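PDB 4PMH: pectinesterase from Sitophilus oryzae, which catalyses the hydrolysis of pectin methyl esters to polygalacturonate and methanol, and probably contributes to the digestion of plant cell walls. Local coordinates for residues Ala8-Ile12 against Ile323-Trp329; Lys284-Leu288 against Ile319-Asn324. All coordinates share one frame. Residues are numbered along the deposited sequence.

Contact 1 (Ala8-Ile12 against Ile323-Trp329); sequences ASRPI and INTSGPW
Pectinesterases fold as a right-handed parallel β-helix, and here the N-terminal tail A8-I12 packs on the loop that joins strands 318-319 and 329-330 near the C-terminal end of that helix. The backbones come closest at S9 and G327 (CA-CA 5.2 Å), yet no direct main-chain hydrogen bond joins them. The tail is extended at R10 (phi/psi -154/76) and P11 (-72/144). In the loop, T325 and S326 take near-helical angles, and N324, with chi1 t, turns OD1 back to accept from G327 N at 3.2 Å, an Asx motif. R10 supplies the main link. With chi1 to chi4 all near t, it reaches fully extended past P328, whose CG lies over one face of the guanidinium and 3.7 Å from R10 CD. At the guanidinium edge, R10 NH1 donates to T325 O at 3.0 Å (angle 151°); R10 NE forms a salt bridge with E358, and R10 NH2 bonds G365 O, so the same group ties the loop to the C-terminal region. W329, chi1 m and chi2 117°, brings its CD1 edge to 3.5 Å from S9 O. Two waters fill the remaining polar gap: one accepts from W329 N (3.1 Å) and donates to S9 O (2.9 Å), while the other lies 2.8 Å from both W329 NE1, its donor, and P11 O, its acceptor.

Contact 2 (Lys284-Leu288 against Ile319-Asn324); sequences KKAYL and IDGIIN
At the apolar centre, L288 (chi1 m, chi2 t) sends CD2 to 3.7 Å from I323 CG2 and 4.1 Å from I319 CG2. A286 CB adds a looser approach, 4.5 Å from I323 CG2. Around this core, K284-L288 and I319-N324 meet by a single parallel β-bridge pairing A286 with I323 (CA-CA 4.6 Å), a short sideways link between successive coils of the parallel β-helix. Its two bonds straddle I323: A286 N donates weakly to I322 O at 3.3 Å, and N324 N donates to A286 O at 3.1 Å (angle 156°). I323 CA also makes a CA-H...O contact with A286 O at 3.2 Å. The loop reaches this register through an inverse gamma turn centred on G321. Farther out, K284, with positive phi (54/29), leaves helix 278-283; its CD comes unusually close to G321 O, at 2.9 Å, while its NZ bonds S281 O. At the polar edge, a water donates to K284 O (3.0 Å) and accepts weakly from N324 ND2 (2.7 Å). With just one firm bridge bond and one weak one, the main-chain pairing is supplemented by the apolar packing of L288 on I319 and I323.

Overall arrangement
Contacts 1 and 2 share I323 and N324, and their centres lie 10 Å apart. The loop after strand 318-319 thus meets strand 286-290 first and the N-terminal tail next. They also touch directly: G327 O is 3.3 Å from Y287 CE1, P328 O is 3.3 Å from Y287 CB, and W329 CZ3 is 3.5 Å from L288 CB. Contact 2 comes near the inferred active site through Y287, whose side chain lies about 6 Å from that of R290, which by similarity binds substrate, and about 8 Å from that of D226, the probable nucleophile. Contact 1 approaches it through W329, whose side chain is about 7 Å from that of R290 and about 10 Å from that of D226.

Contact 1 (Ala8-Ile12 against Ile323-Trp329)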
loop_
_atom_site.group_PDB
_atom_site.type_symbol
_atom_site.label_atom_id
_atom_site.label_comp_id
_atom_site.label_asym_id
_atom_site.label_seq_id
_atom_site.Cartn_x
_atom_site.Cartn_y
_atom_site.Cartn_z
ATOM N N ALA A 8 -13.597 15.781 18.181
ATOM C CA ALA A 8 -12.223 16.182 17.923
ATOM C C ALA A 8 -11.268 14.979 17.783
ATOM O O ALA A 8 -10.225 15.103 17.122
ATOM C CB ALA A 8 -11.743 17.119 19.040
ATOM N N SER A 9 -11.606 13.838 18.396
ATOM C CA SER A 9 -10.785 12.617 18.295
ATOM C C SER A 9 -11.275 11.667 17.192
ATOM O O SER A 9 -10.563 10.756 16.789
ATOM C CB SER A 9 -10.744 11.878 19.621
ATOM O OG SER A 9 -9.979 12.615 20.564
ATOM N N ARG A 10 -12.481 11.910 16.685
ATOM C CA ARG A 10 -13.055 11.059 15.653
ATOM C C ARG A 10 -14.056 11.810 14.790
ATOM O O ARG A 10 -15.281 11.649 14.938
ATOM C CB ARG A 10 -13.699 9.829 16.280
ATOM C CG ARG A 10 -14.010 8.767 15.241
ATOM C CD ARG A 10 -14.416 7.434 15.848
ATOM N NE ARG A 10 -14.517 6.424 14.803
ATOM C CZ ARG A 10 -14.710 5.123 14.995
ATOM N NH1 ARG A 10 -14.851 4.615 16.227
ATOM N NH2 ARG A 10 -14.782 4.318 13.934
ATOM N N PRO A 11 -13.534 12.645 13.876
ATOM C CA PRO A 11 -14.394 13.435 13.006
ATOM C C PRO A 11 -15.076 12.596 11.944
ATOM O O PRO A 11 -14.497 11.630 11.428
ATOM C CB PRO A 11 -13.447 14.465 12.382
ATOM C CG PRO A 11 -12.063 13.987 12.650
ATOM C CD PRO A 11 -12.105 12.978 13.746
ATOM N N ILE A 12 -16.311 12.965 11.648
ATOM C CA ILE A 12 -17.157 12.268 10.696
ATOM C C ILE A 12 -17.653 13.259 9.661
ATOM O O ILE A 12 -18.131 14.327 10.004
ATOM C CB ILE A 12 -18.397 11.638 11.396
ATOM C CG1 ILE A 12 -17.972 10.713 12.534
ATOM C CG2 ILE A 12 -19.310 10.935 10.388
ATOM C CD1 ILE A 12 -17.141 9.504 12.134
ATOM N N ILE A 323 -10.253 -1.702 17.385
ATOM C CA ILE A 323 -9.678 -0.366 17.498
ATOM C C ILE A 323 -10.144 0.371 18.732
ATOM O O ILE A 323 -11.159 0.032 19.364
ATOM C CB ILE A 323 -9.989 0.518 16.269
ATOM C CG1 ILE A 323 -11.506 0.737 16.117
ATOM C CG2 ILE A 323 -9.396 -0.105 15.013
ATOM C CD1 ILE A 323 -11.867 2.054 15.469
ATOM N N ASN A 324 -9.382 1.399 19.052
ATOM C CA ASN A 324 -9.767 2.365 20.046
ATOM C C ASN A 324 -10.947 3.200 19.534
ATOM O O ASN A 324 -10.780 4.109 18.740
ATOM C CB ASN A 324 -8.587 3.264 20.352
ATOM C CG ASN A 324 -8.829 4.116 21.559
ATOM O OD1 ASN A 324 -9.952 4.529 21.818
ATOM N ND2 ASN A 324 -7.775 4.380 22.317
ATOM N N THR A 325 -12.127 2.886 20.033
ATOM C CA THR A 325 -13.377 3.391 19.483
ATOM C C THR A 325 -13.601 4.886 19.760
ATOM O O THR A 325 -14.340 5.554 19.020
ATOM C CB THR A 325 -14.552 2.506 19.987
ATOM O OG1 THR A 325 -14.908 1.574 18.960
ATOM C CG2 THR A 325 -15.779 3.300 20.366
ATOM N N SER A 326 -12.972 5.401 20.815
ATOM C CA SER A 326 -13.027 6.840 21.129
ATOM C C SER A 326 -11.954 7.665 20.393
ATOM O O SER A 326 -12.172 8.852 20.122
ATOM C CB SER A 326 -12.875 7.083 22.638
ATOM O OG SER A 326 -13.459 6.044 23.390
ATOM N N GLY A 327 -10.810 7.039 20.092
ATOM C CA GLY A 327 -9.647 7.720 19.517
ATOM C C GLY A 327 -8.813 6.821 18.606
ATOM O O GLY A 327 -7.702 6.390 18.968
ATOM N N PRO A 328 -9.346 6.534 17.405
ATOM C CA PRO A 328 -8.745 5.623 16.439
ATOM C C PRO A 328 -7.541 6.192 15.656
ATOM O O PRO A 328 -6.922 5.458 14.877
ATOM C CB PRO A 328 -9.905 5.306 15.487
ATOM C CG PRO A 328 -10.842 6.452 15.615
ATOM C CD PRO A 328 -10.567 7.173 16.896
ATOM N N TRP A 329 -7.220 7.471 15.857
ATOM C CA TRP A 329 -6.148 8.138 15.130
ATOM C C TRP A 329 -5.066 8.565 16.108
ATOM O O TRP A 329 -5.351 9.290 17.054
ATOM C CB TRP A 329 -6.695 9.374 14.466
ATOM C CG TRP A 329 -7.888 9.154 13.608
ATOM C CD1 TRP A 329 -9.125 9.687 13.807
ATOM C CD2 TRP A 329 -7.972 8.371 12.415
ATOM N NE1 TRP A 329 -9.990 9.275 12.820
ATOM C CE2 TRP A 329 -9.304 8.486 11.937
ATOM C CE3 TRP A 329 -7.054 7.613 11.674
ATOM C CZ2 TRP A 329 -9.742 7.851 10.771
ATOM C CZ3 TRP A 329 -7.493 6.972 10.508
ATOM C CH2 TRP A 329 -8.824 7.110 10.063
HETATM O O HOH W 1 -8.070 9.717 17.807
HETATM O O HOH W 2 -12.613 9.726 12.089
#

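Contact 2 (Lys284-Leu288 against Ile319-Asn324)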
loop_
_atom_site.group_PDB
_atom_site.type_symbol
_atom_site.label_atom_id
_atom_site.label_comp_id
_atom_site.label_asym_id
_atom_site.label_seq_id
_atom_site.Cartn_x
_atom_site.Cartn_y
_atom_site.Cartn_z
ATOM N N LYS A 284 -8.426 -3.670 22.101
ATOM C CA LYS A 284 -8.820 -2.370 21.528
ATOM C C LYS A 284 -7.627 -1.420 21.380
ATOM O O LYS A 284 -7.795 -0.203 21.418
ATOM C CB LYS A 284 -9.920 -1.708 22.369
ATOM C CG LYS A 284 -11.126 -2.593 22.642
ATOM C CD LYS A 284 -11.791 -3.028 21.352
ATOM C CE LYS A 284 -13.305 -3.174 21.476
ATOM N NZ LYS A 284 -13.714 -4.518 21.966
ATOM N N LYS A 285 -6.436 -1.990 21.186
ATOM C CA LYS A 285 -5.188 -1.238 21.131
ATOM C C LYS A 285 -4.639 -1.127 19.707
ATOM O O LYS A 285 -3.433 -0.996 19.522
ATOM C CB LYS A 285 -4.132 -1.896 22.032
ATOM C CG LYS A 285 -4.421 -1.800 23.531
ATOM C CD LYS A 285 -3.159 -1.935 24.390
ATOM C CE LYS A 285 -2.667 -3.371 24.557
ATOM N NZ LYS A 285 -1.341 -3.454 25.240
ATOM N N ALA A 286 -5.502 -1.222 18.698
ATOM C CA ALA A 286 -5.093 -0.884 17.359
ATOM C C ALA A 286 -5.654 0.489 16.992
ATOM O O ALA A 286 -6.760 0.881 17.439
ATOM C CB ALA A 286 -5.565 -1.925 16.379
ATOM N N TYR A 287 -4.899 1.220 16.180
ATOM C CA TYR A 287 -5.388 2.475 15.603
ATOM C C TYR A 287 -5.625 2.340 14.106
ATOM O O TYR A 287 -4.928 1.612 13.410
ATOM C CB TYR A 287 -4.421 3.582 15.860
ATOM C CG TYR A 287 -4.196 3.830 17.328
ATOM C CD1 TYR A 287 -5.056 4.648 18.052
ATOM C CD2 TYR A 287 -3.116 3.252 17.987
ATOM C CE1 TYR A 287 -4.849 4.890 19.397
ATOM C CE2 TYR A 287 -2.891 3.493 19.334
ATOM C CZ TYR A 287 -3.763 4.306 20.028
ATOM O OH TYR A 287 -3.533 4.535 21.349
ATOM N N LEU A 288 -6.632 3.046 13.619
ATOM C CA LEU A 288 -6.897 3.095 12.197
ATOM C C LEU A 288 -5.764 3.801 11.438
ATOM O O LEU A 288 -5.468 3.439 10.299
ATOM C CB LEU A 288 -8.218 3.816 11.936
ATOM C CG LEU A 288 -9.479 3.091 12.405
ATOM C CD1 LEU A 288 -10.708 3.955 12.122
ATOM C CD2 LEU A 288 -9.637 1.710 11.764
ATOM N N ILE A 319 -15.853 -1.895 10.343
ATOM C CA ILE A 319 -14.695 -1.763 11.222
ATOM C C ILE A 319 -14.952 -2.655 12.429
ATOM O O ILE A 319 -15.923 -2.437 13.161
ATOM C CB ILE A 319 -14.478 -0.313 11.658
ATOM C CG1 ILE A 319 -14.372 0.602 10.419
ATOM C CG2 ILE A 319 -13.237 -0.192 12.521
ATOM C CD1 ILE A 319 -14.164 2.071 10.740
ATOM N N ASP A 320 -14.115 -3.666 12.647
ATOM C CA ASP A 320 -14.372 -4.572 13.770
ATOM C C ASP A 320 -13.872 -3.951 15.066
ATOM O O ASP A 320 -13.192 -2.936 15.053
ATOM C CB ASP A 320 -13.812 -5.973 13.523
ATOM C CG ASP A 320 -14.604 -6.744 12.468
ATOM O OD1 ASP A 320 -15.790 -6.461 12.235
ATOM O OD2 ASP A 320 -14.056 -7.635 11.820
ATOM N N GLY A 321 -14.266 -4.541 16.187
ATOM C CA GLY A 321 -13.966 -3.989 17.488
ATOM C C GLY A 321 -12.550 -4.256 17.917
ATOM O O GLY A 321 -12.320 -4.716 19.019
ATOM N N ILE A 322 -11.598 -3.944 17.052
ATOM C CA ILE A 322 -10.190 -4.137 17.340
ATOM C C ILE A 322 -9.517 -2.792 17.605
ATOM O O ILE A 322 -8.360 -2.740 18.006
ATOM C CB ILE A 322 -9.499 -4.835 16.162
ATOM C CG1 ILE A 322 -9.645 -4.011 14.877
ATOM C CG2 ILE A 322 -10.109 -6.221 15.959
ATOM C CD1 ILE A 322 -8.640 -4.361 13.811
ATOM N N ILE A 323 -10.253 -1.702 17.385
ATOM C CA ILE A 323 -9.678 -0.366 17.498
ATOM C C ILE A 323 -10.144 0.371 18.732
ATOM O O ILE A 323 -11.159 0.032 19.364
ATOM C CB ILE A 323 -9.989 0.518 16.269
ATOM C CG1 ILE A 323 -11.506 0.737 16.117
ATOM C CG2 ILE A 323 -9.396 -0.105 15.013
ATOM C CD1 ILE A 323 -11.867 2.054 15.469
ATOM N N ASN A 324 -9.382 1.399 19.052
ATOM C CA ASN A 324 -9.767 2.365 20.046
ATOM C C ASN A 324 -10.947 3.200 19.534
ATOM O O ASN A 324 -10.780 4.109 18.740
ATOM C CB ASN A 324 -8.587 3.264 20.352
ATOM C CG ASN A 324 -8.829 4.116 21.559
ATOM O OD1 ASN A 324 -9.952 4.529 21.818
ATOM N ND2 ASN A 324 -7.775 4.380 22.317
HETATM O O HOH W 3 -6.273 2.178 22.293
#